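Long-range contacts in peptide methionine sulfoxide reductase MSRA (Corynebacterium diphtheriae, PDB 4D7L), which reduces the S epimer of methionine sulfoxide back to methionine, and so probably repairs proteins damaged by oxidation: residues G62-Y73 with E115-P123; K78-V86 with Q125-A135. One frame throughout, in Å; residues are numbered along the deposited sequence. Where two conformers were deposited one is given.

Interaction 1 (G62-Y73 with E115-P123); sequences GTETIYIGIGCY and EIVEVVYDP. With PGE (triethylene glycol), chain K.
Tyr121 lays its ring across the side chain of Glu64. With chi1 at 63°, its CG sits between the backbone N and the carbonyl carbon, which brings its CZ within 3.4 Å of Glu64 CB, over one ring face. The carboxylate of Glu64 stands nearly upright to the ring, its plane turned by 85°, and OE1 lies 2.6 Å from Tyr121 OH in a weak hydrogen bond. Next to this pair, Ile66 and Val119 run alongside each other, CG2 of the isoleucine 3.9 Å from Val119 CB. These residues belong to two antiparallel strands in the mixed sheet of the MsrA alpha/beta fold; the hydrogen-bonded pairs Glu64-Tyr121, Ile66-Val119 and Ile68-Val117 contribute two backbone bonds each. On the face that carries Thr65 and Tyr67, the Tyr67 ring and Glu118 lie side by side, the ring and carboxylate planes only 11° apart, Tyr67 CE2 meeting Glu118 CG at 3.8 Å, while Ile116 CG2 abuts the ring edge. One water joins Tyr67 OH to Glu118 OE2 and another joins OE2 to Thr65 OG1; Arg58 and Ser90 also bind the carboxylate. Thr65 OG1 also shares a hydrogen bond (2.8 Å) with O1 of a triethylene glycol, probably from the crystallisation liquor. At the far end, Tyr73 crosses Glu115 at about a right angle: Tyr73 N donates to Glu115 OE1 (3.1 Å), which also hangs over the ring face. This bond helps hold the start of helix 73-81, where Cys72, the predicted active-site residue, is the N-cap.

Interaction 2 (K78-V86 with Q125-A135); sequences KLFWETPGV and QVTFDELVVKA
Phe80 and Leu131 bring together helices 73-81 and 128-137, which pack beside each other on one face of the central sheet of this alpha/beta fold. The core of the helix-to-helix contact is apolar. Leu131 CD2 and Ala135 CB both meet the edge of the Phe80 ring, the alanine methyl 4.0 Å from CZ. CD2 of the same leucine also reaches Val86 CG2, at the start of strand 86-94, at 4.1 Å. Beneath them, Ile68 of strand 64-69 touches both Phe80 and Ala135. A second group of contacts is made by the type II turn from Thr83 to Val86. Gly85 CA lies 3.7 Å from Gln125 CB, and Val126 rests on the turn's backbone with CB 3.5 Å from Pro84 O and CG1 against Gly85 C. The following helix starts with a capping box, in which Thr127 OG1 accepts from Glu130 N and Glu130 OE1 from Thr127 N. The polar fringe lies at Lys134, whose chain bends at chi3 (-113°) and chi4 to slide past Thr83 in the opposite direction. Its CE makes a van der Waals approach of 3.3 Å to Thr83 OG1, a hydroxyl that donates to Leu79 O; that carbonyl also accepts from a water weakly bound by Lys134 NZ.

How the interactions relate
Interaction 1 pairs two central strands of the sheet, and interaction 2 packs two helices on one face of it, their centres about 8 Å apart. Each strand of interaction 1 leads into a helix of interaction 2, so the two helices are joined both to each other and to adjacent strands. Tyr121 is the main meeting point: its CD1 packs 3.4 Å from Leu131 CD1, and its CD2 lies equally close to Val126 O. Where the second strand ends, Asp122 N probably donates to Gly85 O (2.8 Å), tying the 83-86 turn to interaction 1. Cys72, in a disulfide with Cys226 here, lies at the other end of interaction 1, its side chain about 11 Å from that of Leu79.

Interaction 1 (G62-Y73 with E115-P123)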
# COMPACT_ATOMS: atom_id res chain seq x y z
N GLY A 62 -16.29 -6.91 13.41
CA GLY A 62 -16.41 -7.98 12.45
C GLY A 62 -15.55 -7.85 11.20
O GLY A 62 -15.56 -8.74 10.36
N THR A 63 -14.84 -6.73 11.04
CA THR A 63 -13.96 -6.58 9.90
C THR A 63 -12.52 -7.06 10.18
O THR A 63 -12.11 -7.22 11.33
CB THR A 63 -13.94 -5.11 9.43
OG1 THR A 63 -13.49 -4.26 10.50
CG2 THR A 63 -15.33 -4.68 9.00
N GLU A 64 -11.75 -7.26 9.11
CA GLU A 64 -10.33 -7.55 9.20
C GLU A 64 -9.60 -6.46 8.42
O GLU A 64 -10.23 -5.75 7.62
CB GLU A 64 -10.02 -8.95 8.66
CG GLU A 64 -10.63 -10.08 9.53
CD GLU A 64 -10.48 -11.51 8.93
OE1 GLU A 64 -9.90 -11.67 7.81
OE2 GLU A 64 -10.95 -12.48 9.58
N THR A 65 -8.29 -6.33 8.63
CA THR A 65 -7.47 -5.35 7.93
C THR A 65 -6.25 -6.01 7.30
O THR A 65 -5.61 -6.87 7.92
CB THR A 65 -6.99 -4.23 8.88
OG1 THR A 65 -8.12 -3.60 9.49
CG2 THR A 65 -6.18 -3.18 8.09
N ILE A 66 -5.96 -5.63 6.05
CA ILE A 66 -4.68 -5.97 5.42
C ILE A 66 -4.06 -4.70 4.82
O ILE A 66 -4.78 -3.80 4.37
CB ILE A 66 -4.85 -7.09 4.35
CG1 ILE A 66 -3.50 -7.59 3.82
CG2 ILE A 66 -5.83 -6.65 3.22
CD1 ILE A 66 -3.65 -8.72 2.76
N TYR A 67 -2.74 -4.62 4.86
CA TYR A 67 -2.02 -3.45 4.36
C TYR A 67 -1.27 -3.82 3.09
O TYR A 67 -0.45 -4.73 3.09
CB TYR A 67 -1.03 -2.92 5.42
CG TYR A 67 -1.73 -2.47 6.68
CD1 TYR A 67 -1.98 -3.36 7.71
CD2 TYR A 67 -2.17 -1.15 6.82
CE1 TYR A 67 -2.64 -2.97 8.87
CE2 TYR A 67 -2.83 -0.74 7.98
CZ TYR A 67 -3.06 -1.66 9.00
OH TYR A 67 -3.71 -1.28 10.14
N ILE A 68 -1.54 -3.09 2.01
CA ILE A 68 -1.06 -3.49 0.70
C ILE A 68 -0.20 -2.43 0.06
O ILE A 68 -0.61 -1.26 -0.04
CB ILE A 68 -2.24 -3.79 -0.25
CG1 ILE A 68 -3.12 -4.90 0.34
CG2 ILE A 68 -1.76 -4.14 -1.66
CD1 ILE A 68 -2.39 -6.19 0.47
N GLY A 69 0.98 -2.83 -0.40
CA GLY A 69 1.83 -1.91 -1.16
C GLY A 69 2.07 -2.43 -2.57
O GLY A 69 2.69 -3.48 -2.75
N ILE A 70 1.56 -1.72 -3.57
CA ILE A 70 1.77 -2.18 -4.94
C ILE A 70 2.18 -1.02 -5.84
O ILE A 70 1.99 -1.08 -7.05
CB ILE A 70 0.50 -2.85 -5.53
CG1 ILE A 70 -0.69 -1.89 -5.45
CG2 ILE A 70 0.17 -4.12 -4.77
CD1 ILE A 70 -1.94 -2.37 -6.24
N GLY A 71 2.77 0.01 -5.26
CA GLY A 71 3.18 1.17 -6.03
C GLY A 71 2.33 2.38 -5.71
O GLY A 71 1.83 2.50 -4.60
N CYS A 72 2.17 3.29 -6.68
CA CYS A 72 1.42 4.54 -6.47
C CYS A 72 0.12 4.27 -5.73
O CYS A 72 -0.78 3.60 -6.25
CB CYS A 72 1.13 5.22 -7.80
SG CYS A 72 -0.04 6.62 -7.63
N TYR A 73 0.02 4.75 -4.48
CA TYR A 73 -1.17 4.37 -3.72
C TYR A 73 -2.51 5.00 -4.20
O TYR A 73 -3.56 4.57 -3.77
CB TYR A 73 -1.03 4.57 -2.20
CG TYR A 73 -0.56 5.90 -1.65
CD1 TYR A 73 -1.01 7.10 -2.18
CD2 TYR A 73 0.10 5.94 -0.42
CE1 TYR A 73 -0.64 8.32 -1.62
CE2 TYR A 73 0.44 7.14 0.17
CZ TYR A 73 0.06 8.33 -0.43
OH TYR A 73 0.39 9.53 0.18
N GLU A 115 4.57 3.10 0.15
CA GLU A 115 3.22 3.62 -0.02
C GLU A 115 2.23 2.48 0.13
O GLU A 115 2.28 1.50 -0.62
CB GLU A 115 3.05 4.31 -1.37
CG GLU A 115 3.84 5.62 -1.44
CD GLU A 115 3.50 6.48 -2.66
OE1 GLU A 115 2.61 6.10 -3.46
OE2 GLU A 115 4.16 7.53 -2.82
N ILE A 116 1.34 2.63 1.10
CA ILE A 116 0.46 1.55 1.56
C ILE A 116 -1.00 1.94 1.47
O ILE A 116 -1.36 3.07 1.80
CB ILE A 116 0.78 1.16 3.02
CG1 ILE A 116 2.15 0.47 3.09
CG2 ILE A 116 -0.34 0.29 3.66
CD1 ILE A 116 2.17 -0.93 2.42
N VAL A 117 -1.82 0.98 1.06
CA VAL A 117 -3.26 1.06 1.19
C VAL A 117 -3.71 0.21 2.37
O VAL A 117 -3.42 -0.99 2.42
CB VAL A 117 -4.00 0.55 -0.06
CG1 VAL A 117 -5.55 0.70 0.12
CG2 VAL A 117 -3.54 1.29 -1.31
N GLU A 118 -4.36 0.86 3.33
CA GLU A 118 -5.05 0.18 4.41
C GLU A 118 -6.37 -0.34 3.84
O GLU A 118 -7.19 0.44 3.37
CB GLU A 118 -5.32 1.14 5.57
CG GLU A 118 -6.22 0.54 6.68
CD GLU A 118 -6.66 1.57 7.71
OE1 GLU A 118 -6.75 2.78 7.38
OE2 GLU A 118 -6.93 1.16 8.85
N VAL A 119 -6.56 -1.66 3.84
CA VAL A 119 -7.76 -2.26 3.30
C VAL A 119 -8.55 -2.94 4.43
O VAL A 119 -8.10 -3.94 5.00
CB VAL A 119 -7.43 -3.29 2.22
CG1 VAL A 119 -8.72 -3.87 1.62
CG2 VAL A 119 -6.59 -2.65 1.15
N VAL A 120 -9.69 -2.37 4.76
CA VAL A 120 -10.53 -2.96 5.78
C VAL A 120 -11.66 -3.72 5.09
O VAL A 120 -12.38 -3.14 4.29
CB VAL A 120 -11.11 -1.91 6.70
CG1 VAL A 120 -11.96 -2.56 7.78
CG2 VAL A 120 -9.97 -1.08 7.33
N TYR A 121 -11.85 -4.99 5.43
CA TYR A 121 -12.80 -5.79 4.65
C TYR A 121 -13.68 -6.67 5.53
O TYR A 121 -13.33 -6.99 6.66
CB TYR A 121 -12.05 -6.65 3.62
CG TYR A 121 -11.12 -7.67 4.24
CD1 TYR A 121 -9.84 -7.30 4.66
CD2 TYR A 121 -11.52 -8.99 4.43
CE1 TYR A 121 -8.98 -8.22 5.24
CE2 TYR A 121 -10.66 -9.92 5.01
CZ TYR A 121 -9.40 -9.53 5.41
OH TYR A 121 -8.56 -10.44 6.00
N ASP A 122 -14.83 -7.04 4.97
CA ASP A 122 -15.76 -7.97 5.58
C ASP A 122 -15.38 -9.38 5.13
O ASP A 122 -15.58 -9.72 3.96
CB ASP A 122 -17.20 -7.65 5.15
CG ASP A 122 -18.24 -8.60 5.77
OD1 ASP A 122 -17.87 -9.67 6.32
OD2 ASP A 122 -19.44 -8.28 5.66
N PRO A 123 -14.85 -10.20 6.04
CA PRO A 123 -14.35 -11.52 5.66
C PRO A 123 -15.45 -12.49 5.25
O PRO A 123 -15.15 -13.54 4.72
CB PRO A 123 -13.62 -12.01 6.93
CG PRO A 123 -14.25 -11.27 8.02
CD PRO A 123 -14.65 -9.92 7.48
C1 PGE K . -9.19 -5.00 12.52
O1 PGE K . -9.95 -4.66 11.37
C2 PGE K . -7.87 -5.61 12.07
O2 PGE K . -6.93 -5.58 13.12
O HOH W 1 -7.90 -1.00 10.43
O HOH W 2 -4.67 1.12 10.58
O HOH W 3 0.48 0.93 -2.83
O HOH W 4 3.97 0.38 -2.73

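Interaction 2 (K78-V86 with Q125-A135)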
# COMPACT_ATOMS: atom_id res chain seq x y z
N LYS A 78 -8.01 3.12 -5.14
CA LYS A 78 -9.23 3.03 -5.96
C LYS A 78 -9.55 1.57 -6.29
O LYS A 78 -10.71 1.14 -6.21
CB LYS A 78 -9.07 3.87 -7.24
CG LYS A 78 -10.30 3.89 -8.20
CD LYS A 78 -10.03 4.92 -9.32
CE LYS A 78 -11.02 4.90 -10.49
NZ LYS A 78 -12.41 4.54 -10.15
N LEU A 79 -8.52 0.81 -6.65
CA LEU A 79 -8.67 -0.62 -6.94
C LEU A 79 -9.35 -1.34 -5.79
O LEU A 79 -10.28 -2.14 -5.97
CB LEU A 79 -7.29 -1.25 -7.19
CG LEU A 79 -7.32 -2.76 -7.42
CD1 LEU A 79 -7.84 -3.04 -8.83
CD2 LEU A 79 -5.95 -3.36 -7.17
N PHE A 80 -8.90 -1.04 -4.58
CA PHE A 80 -9.47 -1.75 -3.44
C PHE A 80 -10.80 -1.20 -2.94
O PHE A 80 -11.67 -2.01 -2.58
CB PHE A 80 -8.43 -1.81 -2.30
CG PHE A 80 -7.35 -2.82 -2.57
CD1 PHE A 80 -7.65 -4.18 -2.51
CD2 PHE A 80 -6.08 -2.42 -2.96
CE1 PHE A 80 -6.68 -5.14 -2.81
CE2 PHE A 80 -5.08 -3.38 -3.25
CZ PHE A 80 -5.39 -4.73 -3.18
N TRP A 81 -11.04 0.11 -2.97
CA TRP A 81 -12.35 0.55 -2.46
C TRP A 81 -13.45 0.12 -3.42
O TRP A 81 -14.61 0.03 -3.04
CB TRP A 81 -12.45 2.08 -2.18
CG TRP A 81 -12.64 3.03 -3.34
CD1 TRP A 81 -13.71 3.09 -4.21
CD2 TRP A 81 -11.81 4.14 -3.66
NE1 TRP A 81 -13.54 4.13 -5.11
CE2 TRP A 81 -12.38 4.80 -4.78
CE3 TRP A 81 -10.61 4.64 -3.12
CZ2 TRP A 81 -11.78 5.92 -5.38
CZ3 TRP A 81 -10.00 5.75 -3.72
CH2 TRP A 81 -10.60 6.39 -4.83
N GLU A 82 -13.09 -0.17 -4.67
CA GLU A 82 -14.07 -0.67 -5.63
C GLU A 82 -14.25 -2.19 -5.58
O GLU A 82 -15.07 -2.74 -6.31
CB GLU A 82 -13.68 -0.24 -7.05
CG GLU A 82 -13.88 1.29 -7.22
CD GLU A 82 -13.57 1.81 -8.61
OE1 GLU A 82 -12.97 1.06 -9.42
OE2 GLU A 82 -13.91 2.99 -8.88
N THR A 83 -13.53 -2.85 -4.69
CA THR A 83 -13.65 -4.30 -4.57
C THR A 83 -14.80 -4.72 -3.67
O THR A 83 -14.87 -4.27 -2.54
CB THR A 83 -12.36 -4.90 -4.02
OG1 THR A 83 -11.29 -4.58 -4.90
CG2 THR A 83 -12.49 -6.42 -3.89
N PRO A 84 -15.70 -5.60 -4.16
CA PRO A 84 -16.79 -6.05 -3.28
C PRO A 84 -16.24 -6.70 -2.00
O PRO A 84 -15.31 -7.51 -2.05
CB PRO A 84 -17.54 -7.07 -4.14
CG PRO A 84 -17.21 -6.67 -5.57
CD PRO A 84 -15.79 -6.19 -5.50
N GLY A 85 -16.80 -6.29 -0.86
CA GLY A 85 -16.42 -6.78 0.45
C GLY A 85 -15.48 -5.86 1.22
O GLY A 85 -15.31 -6.02 2.42
N VAL A 86 -14.84 -4.93 0.51
CA VAL A 86 -13.96 -3.94 1.16
C VAL A 86 -14.85 -2.84 1.71
O VAL A 86 -15.71 -2.33 1.00
CB VAL A 86 -12.91 -3.39 0.19
CG1 VAL A 86 -12.16 -2.19 0.80
CG2 VAL A 86 -11.94 -4.50 -0.20
N GLN A 125 -17.51 -11.58 3.01
CA GLN A 125 -17.77 -11.18 1.63
C GLN A 125 -16.55 -11.31 0.71
O GLN A 125 -16.68 -11.63 -0.46
CB GLN A 125 -18.26 -9.73 1.59
CG GLN A 125 -19.55 -9.49 2.33
CD GLN A 125 -19.94 -8.03 2.30
OE1 GLN A 125 -20.11 -7.45 1.23
NE2 GLN A 125 -20.05 -7.41 3.47
N VAL A 126 -15.37 -11.07 1.26
CA VAL A 126 -14.13 -11.24 0.51
C VAL A 126 -13.08 -11.77 1.49
O VAL A 126 -13.09 -11.37 2.65
CB VAL A 126 -13.65 -9.89 -0.13
CG1 VAL A 126 -13.26 -8.83 0.93
CG2 VAL A 126 -12.46 -10.12 -1.06
N THR A 127 -12.22 -12.68 1.05
CA THR A 127 -11.27 -13.28 1.99
C THR A 127 -9.88 -12.63 1.93
O THR A 127 -9.52 -11.98 0.95
CB THR A 127 -11.10 -14.79 1.76
OG1 THR A 127 -10.43 -15.01 0.52
CG2 THR A 127 -12.47 -15.50 1.74
N PHE A 128 -9.11 -12.84 2.99
CA PHE A 128 -7.69 -12.49 3.01
C PHE A 128 -6.97 -13.00 1.76
O PHE A 128 -6.26 -12.25 1.08
CB PHE A 128 -7.04 -13.09 4.25
CG PHE A 128 -5.58 -12.77 4.38
CD1 PHE A 128 -5.16 -11.61 5.00
CD2 PHE A 128 -4.62 -13.66 3.90
CE1 PHE A 128 -3.81 -11.31 5.13
CE2 PHE A 128 -3.25 -13.38 4.03
CZ PHE A 128 -2.84 -12.20 4.64
N ASP A 129 -7.20 -14.28 1.45
CA ASP A 129 -6.58 -14.94 0.30
C ASP A 129 -6.92 -14.20 -1.00
O ASP A 129 -6.05 -13.95 -1.83
CB ASP A 129 -7.06 -16.39 0.19
CG ASP A 129 -6.61 -17.27 1.36
OD1 ASP A 129 -5.79 -16.83 2.20
OD2 ASP A 129 -7.14 -18.39 1.47
N GLU A 130 -8.19 -13.85 -1.17
CA GLU A 130 -8.63 -13.16 -2.39
C GLU A 130 -7.99 -11.79 -2.54
O GLU A 130 -7.67 -11.36 -3.65
CB GLU A 130 -10.16 -13.02 -2.39
CG GLU A 130 -10.86 -14.36 -2.61
CD GLU A 130 -12.38 -14.28 -2.61
OE1 GLU A 130 -12.96 -13.58 -1.76
OE2 GLU A 130 -12.99 -14.94 -3.47
N LEU A 131 -7.80 -11.09 -1.42
CA LEU A 131 -7.21 -9.76 -1.48
C LEU A 131 -5.71 -9.85 -1.79
O LEU A 131 -5.17 -9.00 -2.51
CB LEU A 131 -7.44 -9.00 -0.16
CG LEU A 131 -8.92 -8.61 0.09
CD1 LEU A 131 -9.10 -8.04 1.47
CD2 LEU A 131 -9.36 -7.58 -0.96
N VAL A 132 -5.04 -10.87 -1.26
CA VAL A 132 -3.63 -11.06 -1.63
C VAL A 132 -3.50 -11.33 -3.12
O VAL A 132 -2.64 -10.76 -3.81
CB VAL A 132 -2.95 -12.20 -0.81
CG1 VAL A 132 -1.56 -12.51 -1.35
CG2 VAL A 132 -2.86 -11.82 0.68
N VAL A 133 -4.36 -12.20 -3.64
CA VAL A 133 -4.33 -12.53 -5.07
C VAL A 133 -4.61 -11.28 -5.91
O VAL A 133 -3.92 -11.01 -6.91
CB VAL A 133 -5.35 -13.64 -5.42
CG1 VAL A 133 -5.56 -13.75 -6.93
CG2 VAL A 133 -4.89 -14.98 -4.84
N LYS A 134 -5.58 -10.48 -5.47
CA LYS A 134 -5.92 -9.27 -6.21
C LYS A 134 -4.72 -8.31 -6.26
O LYS A 134 -4.42 -7.75 -7.31
CB LYS A 134 -7.11 -8.55 -5.58
CG LYS A 134 -7.65 -7.45 -6.50
CD LYS A 134 -8.87 -6.80 -5.89
CE LYS A 134 -10.11 -7.10 -6.70
NZ LYS A 134 -10.28 -6.12 -7.81
N ALA A 135 -4.04 -8.15 -5.13
CA ALA A 135 -2.83 -7.33 -5.11
C ALA A 135 -1.75 -7.87 -6.05
O ALA A 135 -1.14 -7.11 -6.81
CB ALA A 135 -2.29 -7.24 -3.72
O HOH W 5 -11.45 -3.27 -8.31